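Local coordinates for protein superoxide dismutase (Clostridium difficile, PDB 3TJT) that probably disproportionates superoxide to hydrogen peroxide and molecular oxygen, using an iron or manganese ion bound in its active site, at residues N4-K9 and K41-L46; D16-Y21 and D90-E95; P99-K104 and G196-Y201; E120-A125 and Y184-F189. One frame throughout, in Å; residues are numbered along the deposited sequence.

Contact 1: residues N4-K9 and K41-L46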
loop_
_atom_site.group_PDB
_atom_site.type_symbol
_atom_site.label_atom_id
_atom_site.label_comp_id
_atom_site.label_asym_id
_atom_site.label_seq_id
_atom_site.Cartn_x
_atom_site.Cartn_y
_atom_site.Cartn_z
ATOM N N ASN A 4 9.708 14.994 -26.406
ATOM C CA ASN A 4 8.484 15.376 -25.714
ATOM C C ASN A 4 8.045 14.335 -24.688
ATOM O O ASN A 4 6.860 14.233 -24.373
ATOM C CB ASN A 4 7.351 15.626 -26.715
ATOM C CG ASN A 4 7.105 14.436 -27.625
ATOM O OD1 ASN A 4 7.879 13.472 -27.630
ATOM N ND2 ASN A 4 6.028 14.496 -28.407
ATOM N N LYS A 5 8.994 13.560 -24.173
ATOM C CA LYS A 5 8.674 12.594 -23.125
ATOM C C LYS A 5 8.354 13.304 -21.815
ATOM O O LYS A 5 8.750 14.456 -21.604
ATOM C CB LYS A 5 9.816 11.599 -22.945
ATOM C CG LYS A 5 10.000 10.697 -24.157
ATOM C CD LYS A 5 10.917 9.528 -23.862
ATOM C CE LYS A 5 10.984 8.585 -25.057
ATOM N NZ LYS A 5 11.841 7.404 -24.769
ATOM N N PHE A 6 7.623 12.626 -20.937
ATOM C CA PHE A 6 7.319 13.187 -19.630
ATOM C C PHE A 6 8.583 13.279 -18.793
ATOM O O PHE A 6 9.481 12.454 -18.927
ATOM C CB PHE A 6 6.218 12.373 -18.939
ATOM C CG PHE A 6 4.892 12.484 -19.630
ATOM C CD1 PHE A 6 4.058 13.564 -19.377
ATOM C CD2 PHE A 6 4.504 11.542 -20.575
ATOM C CE1 PHE A 6 2.838 13.697 -20.034
ATOM C CE2 PHE A 6 3.287 11.662 -21.240
ATOM C CZ PHE A 6 2.450 12.744 -20.966
ATOM N N LYS A 7 8.667 14.304 -17.953
ATOM C CA LYS A 7 9.871 14.499 -17.159
ATOM C C LYS A 7 9.582 14.662 -15.676
ATOM O O LYS A 7 8.505 15.092 -15.280
ATOM C CB LYS A 7 10.676 15.687 -17.698
ATOM C CG LYS A 7 11.006 15.528 -19.180
ATOM C CD LYS A 7 12.193 16.363 -19.618
ATOM C CE LYS A 7 12.712 15.883 -20.969
ATOM N NZ LYS A 7 11.614 15.764 -21.974
ATOM N N VAL A 8 10.551 14.290 -14.854
ATOM C CA VAL A 8 10.456 14.534 -13.425
ATOM C C VAL A 8 10.733 16.009 -13.147
ATOM O O VAL A 8 11.775 16.531 -13.533
ATOM C CB VAL A 8 11.481 13.679 -12.664
ATOM C CG1 VAL A 8 11.623 14.165 -11.237
ATOM C CG2 VAL A 8 11.088 12.204 -12.721
ATOM N N LYS A 9 9.799 16.678 -12.485
ATOM C CA LYS A 9 10.017 18.059 -12.067
ATOM C C LYS A 9 11.021 18.084 -10.917
ATOM O O LYS A 9 10.855 17.371 -9.923
ATOM C CB LYS A 9 8.697 18.696 -11.632
ATOM C CG LYS A 9 8.835 20.125 -11.113
ATOM C CD LYS A 9 7.475 20.782 -10.969
ATOM C CE LYS A 9 7.586 22.227 -10.498
ATOM N NZ LYS A 9 6.239 22.866 -10.436
ATOM N N LYS A 41 8.320 4.527 -16.238
ATOM C CA LYS A 41 7.418 3.461 -16.672
ATOM C C LYS A 41 6.337 4.007 -17.604
ATOM O O LYS A 41 5.950 3.354 -18.585
ATOM C CB LYS A 41 6.798 2.742 -15.471
ATOM C CG LYS A 41 7.797 1.892 -14.690
ATOM C CD LYS A 41 7.181 1.380 -13.392
ATOM C CE LYS A 41 8.162 0.527 -12.612
ATOM N NZ LYS A 41 8.522 -0.689 -13.391
ATOM N N LEU A 42 5.847 5.202 -17.295
ATOM C CA LEU A 42 4.890 5.874 -18.180
ATOM C C LEU A 42 5.493 6.083 -19.567
ATOM O O LEU A 42 4.891 5.718 -20.582
ATOM C CB LEU A 42 4.446 7.220 -17.589
ATOM C CG LEU A 42 3.481 8.022 -18.470
ATOM C CD1 LEU A 42 2.195 7.239 -18.728
ATOM C CD2 LEU A 42 3.175 9.372 -17.843
ATOM N N ASN A 43 6.681 6.672 -19.618
ATOM C CA ASN A 43 7.332 6.905 -20.906
ATOM C C ASN A 43 7.523 5.613 -21.687
ATOM O O ASN A 43 7.324 5.580 -22.898
ATOM C CB ASN A 43 8.675 7.623 -20.733
ATOM C CG ASN A 43 8.512 9.089 -20.381
ATOM O OD1 ASN A 43 9.334 9.662 -19.657
ATOM N ND2 ASN A 43 7.451 9.706 -20.889
ATOM N N ALA A 44 7.898 4.546 -20.985
ATOM C CA ALA A 44 8.105 3.247 -21.625
ATOM C C ALA A 44 6.823 2.726 -22.274
ATOM O O ALA A 44 6.843 2.225 -23.401
ATOM C CB ALA A 44 8.639 2.232 -20.608
ATOM N N ALA A 45 5.711 2.850 -21.554
ATOM C CA ALA A 45 4.412 2.370 -22.027
ATOM C C ALA A 45 3.905 3.136 -23.244
ATOM O O ALA A 45 3.154 2.598 -24.058
ATOM C CB ALA A 45 3.386 2.440 -20.905
ATOM N N LEU A 46 4.309 4.394 -23.371
ATOM C CA LEU A 46 3.812 5.224 -24.468
ATOM C C LEU A 46 4.663 5.148 -25.741
ATOM O O LEU A 46 4.305 5.732 -26.767
ATOM C CB LEU A 46 3.653 6.680 -24.018
ATOM C CG LEU A 46 2.715 6.926 -22.826
ATOM C CD1 LEU A 46 2.602 8.417 -22.539
ATOM C CD2 LEU A 46 1.331 6.317 -23.055
#

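Contact 2: residues D16-Y21 and D90-E95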
loop_
_atom_site.group_PDB
_atom_site.type_symbol
_atom_site.label_atom_id
_atom_site.label_comp_id
_atom_site.label_asym_id
_atom_site.label_seq_id
_atom_site.Cartn_x
_atom_site.Cartn_y
_atom_site.Cartn_z
ATOM N N ASP A 16 16.576 18.658 2.315
ATOM C CA ASP A 16 16.414 18.727 3.764
ATOM C C ASP A 16 15.537 19.902 4.220
ATOM O O ASP A 16 15.448 20.202 5.411
ATOM C CB ASP A 16 17.789 18.770 4.465
ATOM C CG ASP A 16 18.572 20.046 4.159
ATOM O OD1 ASP A 16 18.109 20.863 3.337
ATOM O OD2 ASP A 16 19.658 20.235 4.750
ATOM N N ALA A 17 14.874 20.559 3.272
ATOM C CA ALA A 17 14.132 21.785 3.574
ATOM C C ALA A 17 12.901 21.548 4.447
ATOM O O ALA A 17 12.427 22.461 5.125
ATOM C CB ALA A 17 13.742 22.509 2.276
ATOM N N LEU A 18 12.394 20.315 4.448
ATOM C CA LEU A 18 11.183 19.997 5.191
ATOM C C LEU A 18 11.454 19.328 6.544
ATOM O O LEU A 18 10.526 18.920 7.241
ATOM C CB LEU A 18 10.261 19.112 4.332
ATOM C CG LEU A 18 9.944 19.683 2.949
ATOM C CD1 LEU A 18 8.930 18.777 2.216
ATOM C CD2 LEU A 18 9.409 21.123 3.054
ATOM N N GLU A 19 12.724 19.227 6.918
ATOM C CA GLU A 19 13.081 18.781 8.263
ATOM C C GLU A 19 12.597 19.809 9.294
ATOM O O GLU A 19 12.616 21.009 9.032
ATOM C CB GLU A 19 14.602 18.600 8.366
ATOM C CG GLU A 19 15.201 17.670 7.309
ATOM C CD GLU A 19 15.602 16.330 7.883
ATOM O OE1 GLU A 19 15.034 15.966 8.934
ATOM O OE2 GLU A 19 16.470 15.637 7.295
ATOM N N PRO A 20 12.188 19.349 10.484
ATOM C CA PRO A 20 12.245 17.954 10.926
ATOM C C PRO A 20 10.929 17.226 10.702
ATOM O O PRO A 20 10.689 16.227 11.362
ATOM C CB PRO A 20 12.461 18.107 12.425
ATOM C CG PRO A 20 11.620 19.298 12.750
ATOM C CD PRO A 20 11.791 20.243 11.586
ATOM N N TYR A 21 10.086 17.718 9.802
ATOM C CA TYR A 21 8.775 17.103 9.603
ATOM C C TYR A 21 8.824 15.915 8.651
ATOM O O TYR A 21 8.116 14.917 8.843
ATOM C CB TYR A 21 7.783 18.154 9.113
ATOM C CG TYR A 21 7.815 19.391 9.980
ATOM C CD1 TYR A 21 7.356 19.347 11.287
ATOM C CD2 TYR A 21 8.332 20.587 9.498
ATOM C CE1 TYR A 21 7.390 20.466 12.091
ATOM C CE2 TYR A 21 8.374 21.716 10.298
ATOM C CZ TYR A 21 7.899 21.646 11.592
ATOM O OH TYR A 21 7.932 22.761 12.399
ATOM N N ASP A 90 4.956 19.923 -4.951
ATOM C CA ASP A 90 4.568 21.333 -5.127
ATOM C C ASP A 90 3.717 21.887 -3.983
ATOM O O ASP A 90 3.702 23.101 -3.735
ATOM C CB ASP A 90 3.828 21.534 -6.463
ATOM C CG ASP A 90 4.766 21.667 -7.643
ATOM O OD1 ASP A 90 5.992 21.802 -7.438
ATOM O OD2 ASP A 90 4.272 21.633 -8.790
ATOM N N ILE A 91 3.008 21.011 -3.275
ATOM C CA ILE A 91 2.059 21.463 -2.264
ATOM C C ILE A 91 2.704 21.546 -0.871
ATOM O O ILE A 91 2.037 21.815 0.127
ATOM C CB ILE A 91 0.773 20.589 -2.243
ATOM C CG1 ILE A 91 -0.425 21.393 -1.730
ATOM C CG2 ILE A 91 0.969 19.321 -1.405
ATOM C CD1 ILE A 91 -0.683 22.663 -2.540
ATOM N N MET A 92 4.012 21.315 -0.821
ATOM C CA MET A 92 4.759 21.488 0.417
ATOM C C MET A 92 5.786 22.604 0.255
ATOM O O MET A 92 6.205 22.912 -0.861
ATOM C CB MET A 92 5.455 20.182 0.816
ATOM C CG MET A 92 4.461 19.023 1.069
ATOM S SD MET A 92 5.284 17.561 1.729
ATOM C CE MET A 92 6.159 16.967 0.297
ATOM N N THR A 93 6.196 23.197 1.373
ATOM C CA THR A 93 7.190 24.271 1.326
ATOM C C THR A 93 7.839 24.473 2.694
ATOM O O THR A 93 7.199 24.273 3.726
ATOM C CB THR A 93 6.534 25.615 0.892
ATOM O OG1 THR A 93 7.530 26.654 0.851
ATOM C CG2 THR A 93 5.437 26.006 1.862
ATOM N N PRO A 94 9.115 24.887 2.704
ATOM C CA PRO A 94 9.764 25.279 3.962
ATOM C C PRO A 94 9.331 26.671 4.435
ATOM O O PRO A 94 9.591 27.030 5.583
ATOM C CB PRO A 94 11.249 25.286 3.596
ATOM C CG PRO A 94 11.268 25.601 2.145
ATOM C CD PRO A 94 10.053 24.911 1.567
ATOM N N GLU A 95 8.686 27.440 3.565
ATOM C CA GLU A 95 8.197 28.770 3.945
ATOM C C GLU A 95 6.952 28.692 4.825
ATOM O O GLU A 95 6.184 27.732 4.749
ATOM C CB GLU A 95 7.904 29.606 2.697
ATOM C CG GLU A 95 9.062 29.657 1.701
ATOM C CD GLU A 95 10.385 30.087 2.334
ATOM O OE1 GLU A 95 10.379 30.975 3.215
ATOM O OE2 GLU A 95 11.440 29.539 1.946
#

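Contact 3: residues P99-K104 and G196-Y201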
loop_
_atom_site.group_PDB
_atom_site.type_symbol
_atom_site.label_atom_id
_atom_site.label_comp_id
_atom_site.label_asym_id
_atom_site.label_seq_id
_atom_site.Cartn_x
_atom_site.Cartn_y
_atom_site.Cartn_z
ATOM N N PRO A 99 -3.819 29.836 5.260
ATOM C CA PRO A 99 -4.922 29.998 4.308
ATOM C C PRO A 99 -5.281 31.472 4.142
ATOM O O PRO A 99 -5.224 32.219 5.116
ATOM C CB PRO A 99 -6.083 29.264 4.985
ATOM C CG PRO A 99 -5.430 28.241 5.875
ATOM C CD PRO A 99 -4.158 28.924 6.369
ATOM N N SER A 100 -5.655 31.873 2.932
ATOM C CA SER A 100 -6.083 33.250 2.695
ATOM C C SER A 100 -7.078 33.354 1.545
ATOM O O SER A 100 -7.324 32.380 0.831
ATOM C CB SER A 100 -4.872 34.149 2.427
ATOM O OG SER A 100 -4.256 33.861 1.187
ATOM N N GLU A 101 -7.658 34.541 1.390
ATOM C CA GLU A 101 -8.509 34.859 0.248
ATOM C C GLU A 101 -9.642 33.849 0.072
ATOM O O GLU A 101 -10.222 33.392 1.053
ATOM C CB GLU A 101 -7.674 35.018 -1.033
ATOM C CG GLU A 101 -6.612 36.122 -0.927
ATOM C CD GLU A 101 -5.825 36.343 -2.220
ATOM O OE1 GLU A 101 -6.372 36.094 -3.316
ATOM O OE2 GLU A 101 -4.654 36.780 -2.142
ATOM N N SER A 102 -9.974 33.523 -1.174
ATOM C CA SER A 102 -11.159 32.714 -1.433
ATOM C C SER A 102 -11.065 31.294 -0.871
ATOM O O SER A 102 -12.079 30.697 -0.544
ATOM C CB SER A 102 -11.490 32.678 -2.929
ATOM O OG SER A 102 -10.433 32.108 -3.683
ATOM N N LEU A 103 -9.853 30.754 -0.763
ATOM C CA LEU A 103 -9.706 29.403 -0.220
ATOM C C LEU A 103 -10.001 29.401 1.273
ATOM O O LEU A 103 -10.703 28.524 1.775
ATOM C CB LEU A 103 -8.314 28.832 -0.521
ATOM C CG LEU A 103 -8.038 27.427 0.036
ATOM C CD1 LEU A 103 -9.089 26.433 -0.449
ATOM C CD2 LEU A 103 -6.642 26.973 -0.363
ATOM N N LYS A 104 -9.474 30.395 1.985
ATOM C CA LYS A 104 -9.762 30.546 3.404
ATOM C C LYS A 104 -11.269 30.633 3.638
ATOM O O LYS A 104 -11.820 29.985 4.530
ATOM C CB LYS A 104 -9.075 31.803 3.955
ATOM C CG LYS A 104 -9.370 32.094 5.425
ATOM C CD LYS A 104 -8.687 33.396 5.857
ATOM C CE LYS A 104 -9.041 33.784 7.282
ATOM N NZ LYS A 104 -8.421 32.878 8.288
ATOM N N GLY A 196 0.230 27.874 -2.538
ATOM C CA GLY A 196 0.076 26.978 -3.674
ATOM C C GLY A 196 -1.342 26.431 -3.724
ATOM O O GLY A 196 -1.944 26.334 -4.801
ATOM N N ALA A 197 -1.883 26.082 -2.561
ATOM C CA ALA A 197 -3.258 25.604 -2.473
ATOM C C ALA A 197 -4.227 26.664 -3.003
ATOM O O ALA A 197 -5.170 26.348 -3.735
ATOM C CB ALA A 197 -3.609 25.232 -1.047
ATOM N N LEU A 198 -3.992 27.919 -2.632
ATOM C CA LEU A 198 -4.829 29.018 -3.115
ATOM C C LEU A 198 -4.773 29.117 -4.637
ATOM O O LEU A 198 -5.799 29.319 -5.294
ATOM C CB LEU A 198 -4.391 30.346 -2.482
ATOM C CG LEU A 198 -5.130 31.602 -2.970
ATOM C CD1 LEU A 198 -6.611 31.508 -2.674
ATOM C CD2 LEU A 198 -4.540 32.837 -2.312
ATOM N N GLU A 199 -3.581 28.970 -5.207
ATOM C CA GLU A 199 -3.440 29.017 -6.656
ATOM C C GLU A 199 -4.178 27.856 -7.313
ATOM O O GLU A 199 -4.809 28.022 -8.354
ATOM C CB GLU A 199 -1.973 29.046 -7.086
ATOM C CG GLU A 199 -1.270 30.363 -6.755
ATOM C CD GLU A 199 -2.073 31.595 -7.179
ATOM O OE1 GLU A 199 -2.275 31.797 -8.400
ATOM O OE2 GLU A 199 -2.497 32.373 -6.289
ATOM N N ASN A 200 -4.098 26.680 -6.700
ATOM C CA ASN A 200 -4.866 25.541 -7.180
ATOM C C ASN A 200 -6.365 25.829 -7.198
ATOM O O ASN A 200 -7.073 25.441 -8.130
ATOM C CB ASN A 200 -4.589 24.302 -6.316
ATOM C CG ASN A 200 -3.182 23.761 -6.506
ATOM O OD1 ASN A 200 -2.508 24.080 -7.483
ATOM N ND2 ASN A 200 -2.735 22.926 -5.569
ATOM N N TYR A 201 -6.847 26.503 -6.164
ATOM C CA TYR A 201 -8.266 26.810 -6.055
ATOM C C TYR A 201 -8.662 27.890 -7.057
ATOM O O TYR A 201 -9.732 27.822 -7.662
ATOM C CB TYR A 201 -8.610 27.249 -4.632
ATOM C CG TYR A 201 -10.090 27.375 -4.360
ATOM C CD1 TYR A 201 -10.914 26.259 -4.381
ATOM C CD2 TYR A 201 -10.665 28.611 -4.082
ATOM C CE1 TYR A 201 -12.261 26.362 -4.126
ATOM C CE2 TYR A 201 -12.020 28.725 -3.826
ATOM C CZ TYR A 201 -12.812 27.599 -3.854
ATOM O OH TYR A 201 -14.157 27.699 -3.603
#

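Contact 4: residues E120-A125 and Y184-F189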
loop_
_atom_site.group_PDB
_atom_site.type_symbol
_atom_site.label_atom_id
_atom_site.label_comp_id
_atom_site.label_asym_id
_atom_site.label_seq_id
_atom_site.Cartn_x
_atom_site.Cartn_y
_atom_site.Cartn_z
ATOM N N GLU A 120 -11.160 16.565 9.995
ATOM C CA GLU A 120 -11.720 15.650 9.000
ATOM C C GLU A 120 -10.648 15.139 8.050
ATOM O O GLU A 120 -10.618 13.954 7.714
ATOM C CB GLU A 120 -12.866 16.297 8.207
ATOM C CG GLU A 120 -13.523 15.341 7.204
ATOM C CD GLU A 120 -14.678 15.974 6.426
ATOM O OE1 GLU A 120 -15.179 17.045 6.842
ATOM O OE2 GLU A 120 -15.081 15.398 5.392
ATOM N N PHE A 121 -9.762 16.024 7.614
ATOM C CA PHE A 121 -8.687 15.613 6.722
ATOM C C PHE A 121 -7.786 14.593 7.421
ATOM O O PHE A 121 -7.422 13.556 6.842
ATOM C CB PHE A 121 -7.868 16.824 6.266
ATOM C CG PHE A 121 -6.861 16.503 5.204
ATOM C CD1 PHE A 121 -7.172 16.670 3.865
ATOM C CD2 PHE A 121 -5.605 16.018 5.545
ATOM C CE1 PHE A 121 -6.249 16.368 2.881
ATOM C CE2 PHE A 121 -4.671 15.713 4.574
ATOM C CZ PHE A 121 -4.991 15.882 3.237
ATOM N N GLN A 122 -7.425 14.886 8.666
ATOM C CA GLN A 122 -6.531 13.998 9.404
ATOM C C GLN A 122 -7.134 12.609 9.584
ATOM O O GLN A 122 -6.442 11.609 9.425
ATOM C CB GLN A 122 -6.132 14.600 10.748
ATOM C CG GLN A 122 -5.269 15.838 10.603
ATOM C CD GLN A 122 -4.391 16.078 11.821
ATOM O OE1 GLN A 122 -4.077 17.216 12.160
ATOM N NE2 GLN A 122 -3.980 14.999 12.475
ATOM N N LYS A 123 -8.422 12.549 9.899
ATOM C CA LYS A 123 -9.095 11.260 10.055
ATOM C C LYS A 123 -9.178 10.489 8.739
ATOM O O LYS A 123 -8.976 9.269 8.708
ATOM C CB LYS A 123 -10.496 11.440 10.638
ATOM C CG LYS A 123 -11.157 10.115 10.996
ATOM C CD LYS A 123 -12.495 10.330 11.674
ATOM C CE LYS A 123 -12.927 9.081 12.438
ATOM N NZ LYS A 123 -13.010 7.873 11.569
ATOM N N SER A 124 -9.486 11.191 7.653
ATOM C CA SER A 124 -9.547 10.536 6.349
ATOM C C SER A 124 -8.189 9.970 5.962
ATOM O O SER A 124 -8.101 8.848 5.457
ATOM C CB SER A 124 -10.063 11.487 5.262
ATOM O OG SER A 124 -11.429 11.812 5.490
ATOM N N ALA A 125 -7.135 10.747 6.205
ATOM C CA ALA A 125 -5.773 10.300 5.920
ATOM C C ALA A 125 -5.400 9.082 6.773
ATOM O O ALA A 125 -4.755 8.136 6.293
ATOM C CB ALA A 125 -4.781 11.442 6.168
ATOM N N TYR A 184 2.909 11.429 11.417
ATOM C CA TYR A 184 3.261 11.939 10.098
ATOM C C TYR A 184 2.199 12.919 9.607
ATOM O O TYR A 184 2.516 14.010 9.128
ATOM C CB TYR A 184 3.383 10.770 9.124
ATOM C CG TYR A 184 3.407 11.116 7.645
ATOM C CD1 TYR A 184 4.433 11.875 7.091
ATOM C CD2 TYR A 184 2.420 10.625 6.793
ATOM C CE1 TYR A 184 4.464 12.156 5.713
ATOM C CE2 TYR A 184 2.435 10.894 5.440
ATOM C CZ TYR A 184 3.454 11.658 4.900
ATOM O OH TYR A 184 3.453 11.898 3.548
ATOM N N ILE A 185 0.938 12.525 9.731
ATOM C CA ILE A 185 -0.164 13.365 9.264
ATOM C C ILE A 185 -0.185 14.696 10.009
ATOM O O ILE A 185 -0.258 15.766 9.402
ATOM C CB ILE A 185 -1.518 12.649 9.423
ATOM C CG1 ILE A 185 -1.553 11.408 8.522
ATOM C CG2 ILE A 185 -2.664 13.603 9.098
ATOM C CD1 ILE A 185 -2.636 10.396 8.899
ATOM N N ASP A 186 -0.097 14.632 11.329
ATOM C CA ASP A 186 -0.113 15.854 12.124
ATOM C C ASP A 186 1.061 16.777 11.778
ATOM O O ASP A 186 0.881 17.985 11.613
ATOM C CB ASP A 186 -0.108 15.533 13.616
ATOM C CG ASP A 186 -0.481 16.736 14.464
ATOM O OD1 ASP A 186 -1.547 17.349 14.212
ATOM O OD2 ASP A 186 0.292 17.069 15.378
ATOM N N ASN A 187 2.253 16.210 11.646
ATOM C CA ASN A 187 3.431 17.011 11.328
ATOM C C ASN A 187 3.383 17.627 9.939
ATOM O O ASN A 187 3.949 18.692 9.707
ATOM C CB ASN A 187 4.706 16.190 11.494
ATOM C CG ASN A 187 5.259 16.271 12.897
ATOM O OD1 ASN A 187 4.858 17.135 13.678
ATOM N ND2 ASN A 187 6.177 15.378 13.228
ATOM N N TRP A 188 2.702 16.954 9.017
ATOM C CA TRP A 188 2.674 17.407 7.634
ATOM C C TRP A 188 2.025 18.786 7.488
ATOM O O TRP A 188 2.370 19.549 6.585
ATOM C CB TRP A 188 1.956 16.373 6.768
ATOM C CG TRP A 188 1.834 16.740 5.328
ATOM C CD1 TRP A 188 2.818 16.723 4.389
ATOM C CD2 TRP A 188 0.635 17.141 4.649
ATOM N NE1 TRP A 188 2.311 17.098 3.166
ATOM C CE2 TRP A 188 0.974 17.364 3.303
ATOM C CE3 TRP A 188 -0.689 17.328 5.054
ATOM C CZ2 TRP A 188 0.037 17.762 2.352
ATOM C CZ3 TRP A 188 -1.622 17.730 4.107
ATOM C CH2 TRP A 188 -1.252 17.946 2.774
ATOM N N PHE A 189 1.081 19.096 8.362
ATOM C CA PHE A 189 0.400 20.383 8.284
ATOM C C PHE A 189 1.349 21.569 8.495
ATOM O O PHE A 189 1.039 22.692 8.107
ATOM C CB PHE A 189 -0.815 20.423 9.213
ATOM C CG PHE A 189 -2.048 19.839 8.579
ATOM C CD1 PHE A 189 -2.893 20.635 7.829
ATOM C CD2 PHE A 189 -2.324 18.488 8.679
ATOM C CE1 PHE A 189 -4.014 20.100 7.213
ATOM C CE2 PHE A 189 -3.440 17.946 8.067
ATOM C CZ PHE A 189 -4.286 18.756 7.331
#

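Contact 1: residues N4-K9 and K41-L46
In the alpha-hairpin domain of this iron/manganese superoxide dismutase, the extended N-terminal arm lays Phe6 against Leu42, Asn43 and Leu46 on the last turns of helix 24-46. With CG anti to its backbone N (chi1 178°), Leu42 carries its branch toward the arm, and CD2 sits over one face of the Phe6 ring, displaced toward its rim, in a CH-pi contact with 4.1 Å from CD2 to the ring centroid. Leu46 comes from another direction: its side chain runs at about a right angle to Phe6, and its CD1 touches the ring edge, 3.6 Å from Phe6 CE2. The carboxamide of Asn43 also lies at the edge, its plane only 17° from that of the ring, and the group lies against the arm backbone, Asn43 CG 3.7 Å from Phe6 N. Lys5 adds CB alone to this amide before its extended chain continues past CG. Helix 24-46 is one arm of the hairpin, whose other arm is helix 72-90; each contributes a metal ligand, His30 and His85 respectively. Leu57 and Leu60 of helix 57-62 also pack on Phe6, so that Phe6 touches both helix 24-46 and helix 57-62, and Tyr53 OH hydrogen-bonds to the carbonyl of Asn43. Within the arm, Lys7 folds back to donate from NZ to Lys5 O at 3.2 Å, approaching 34° from the carbonyl plane.

Contact 2: residues D16-Y21 and D90-E95
Leu18, in the loop that leads into helix 24-46 of the alpha-hairpin domain of the superoxide dismutase fold, packs on Met92 and Pro94 in the connection between helix 72-90 and helix 101-111. The close-fitting part is the buried end of Leu18, whose two methyls part over the second segment. CD1 meets the tip of Met92, 3.8 Å from CE, the two side chains crossing at about a right angle. Met92 is bent at its last torsion (chi3 -73°), which sets CE beside this methyl while CB and SD also touch it. Leu18 CD2 instead rests on backbone, 3.7 Å from Thr93 C and close to Pro94 N. The Met92 side chain lies about 6 Å from that of His30 and about 9 Å from the iron. Toward solvent the fit slackens: Ala17, within a type I turn from Asp16 to Glu19, brings CB no nearer than 4.0 Å to CB of the exposed Pro94. Here the closest approach is a carbonyl, Ala17 O at 3.4 Å from Pro94 CB. Thr93, its CB directed away from segment 16-21, forms an ST turn, its OG1 accepting from Glu95 N at 3.1 Å with an N-H...O angle of 160°.

Contact 3: residues P99-K104 and G196-Y201
Leu103 and Leu198 interlock where the start of helix 101-111 meets helix 194-202, each with CG anti to its own backbone N (chi1 178° and 176°), which places both CG atoms beside their carbonyl carbons. Leu198 CD1 lies 3.8 Å from Leu103 CB, while Leu103 CD2 reaches across to Ala197 CB at 3.6 Å and to the backbone at Leu198 N. The other Leu103 methyl, CD1, stands over a face of the Tyr201 ring, about 4.1 Å above its plane and shifted toward the rim. Ser102 meets the same ring differently, with OG in the ring plane at its edge, 3.5 Å from Tyr201 CD2. Leu198 CD2 contacts Ser100 OG and the carboxylate of Glu101, 3.7 Å from CD; the extended Glu101 chain crosses Leu198 at about a right angle. Both helices belong to the C-terminal alpha/beta domain, and Ile163 of sheet strand 161-167 packs on Leu103, Ala197 and Tyr201, so the helix pair is seated on the sheet. The polar ends find their partners outside the two segments: Glu101 OE1 forms a salt bridge with Lys202 NZ, and Tyr201 OH hydrogen-bonds to Gly142 O. With no hydrogen bond between the segments, cohesion across them rests on the fit of aliphatic branches and one aromatic face, and the salt bridge to Lys202 probably helps to hold the Glu101 carboxylate where its CD meets Leu198 CD2.

Contact 4: residues E120-A125 and Y184-F189
Segments 120-125 and 184-188 are helical and run roughly antiparallel, their axes approaching to 10.1 Å at an angle of 144°, with Gln122 and Ile185 closest in backbone. Ile185 lies between two residues one turn apart on the facing helix: its CD1 touches Ala125 CB at 3.6 Å, and its CG2 lies 3.7 Å from Gln122 CG. The Gln122 and Ile185 side chains slide past each other in opposite directions, and Gln122 CG goes on to touch Phe189 CE2 as well. Farther out, the Gln122 amide comes up to the carboxylate of Asp186, the two planes 42° apart. Next to this row stands an aromatic cluster of Phe121, Trp188 and Phe189. It belongs to the C-terminal alpha/beta domain, where Leu166 of strand 161-167 packs on Phe121, Ile185 and Trp188, and Ala134 of strand 132-138 on Phe121 and Ala125, so that both helices lie on the same sheet. With CG anti to the backbone N (chi1 -172°), the Phe121 ring is carried toward helix 181-188, where CD2 meets the edge of Phe189, 3.5 Å from CZ. Trp188 holds its six-membered ring nearly parallel to that of Phe121 but displaced, so that the rings barely overlap, leaving centroids 5.8 Å apart and contact at the rims, Phe121 CE2 to Trp188 CZ3 at 3.7 Å. Trp188 also sets CE3 over a face of the neighbouring Phe189 ring, offset toward its rim. The Trp188 side chain lies about 7 Å from that of the iron ligand Asp167.

Overall arrangement
Contacts 1 and 2 belong to the alpha-hairpin domain, contacts 3 and 4 to the C-terminal domain with its three-stranded antiparallel sheet. Along the chain the segments of contacts 1 and 2 alternate, whereas contact 3 encloses contact 4. Contact 2 is the meeting point: the Lys9-Asp90 salt bridge ties it to contact 1, although their centres are 26 Å apart, Ile91 packs on Ala197 and Asn200 of contact 3, and Met92 on Trp188 of contact 4. Contacts 1 and 4 lie on opposite sides of the chain's centre. The iron is bound by His30 and His85 of the first domain and Asp167 and His171 of the second, and contact 2 helps join the two.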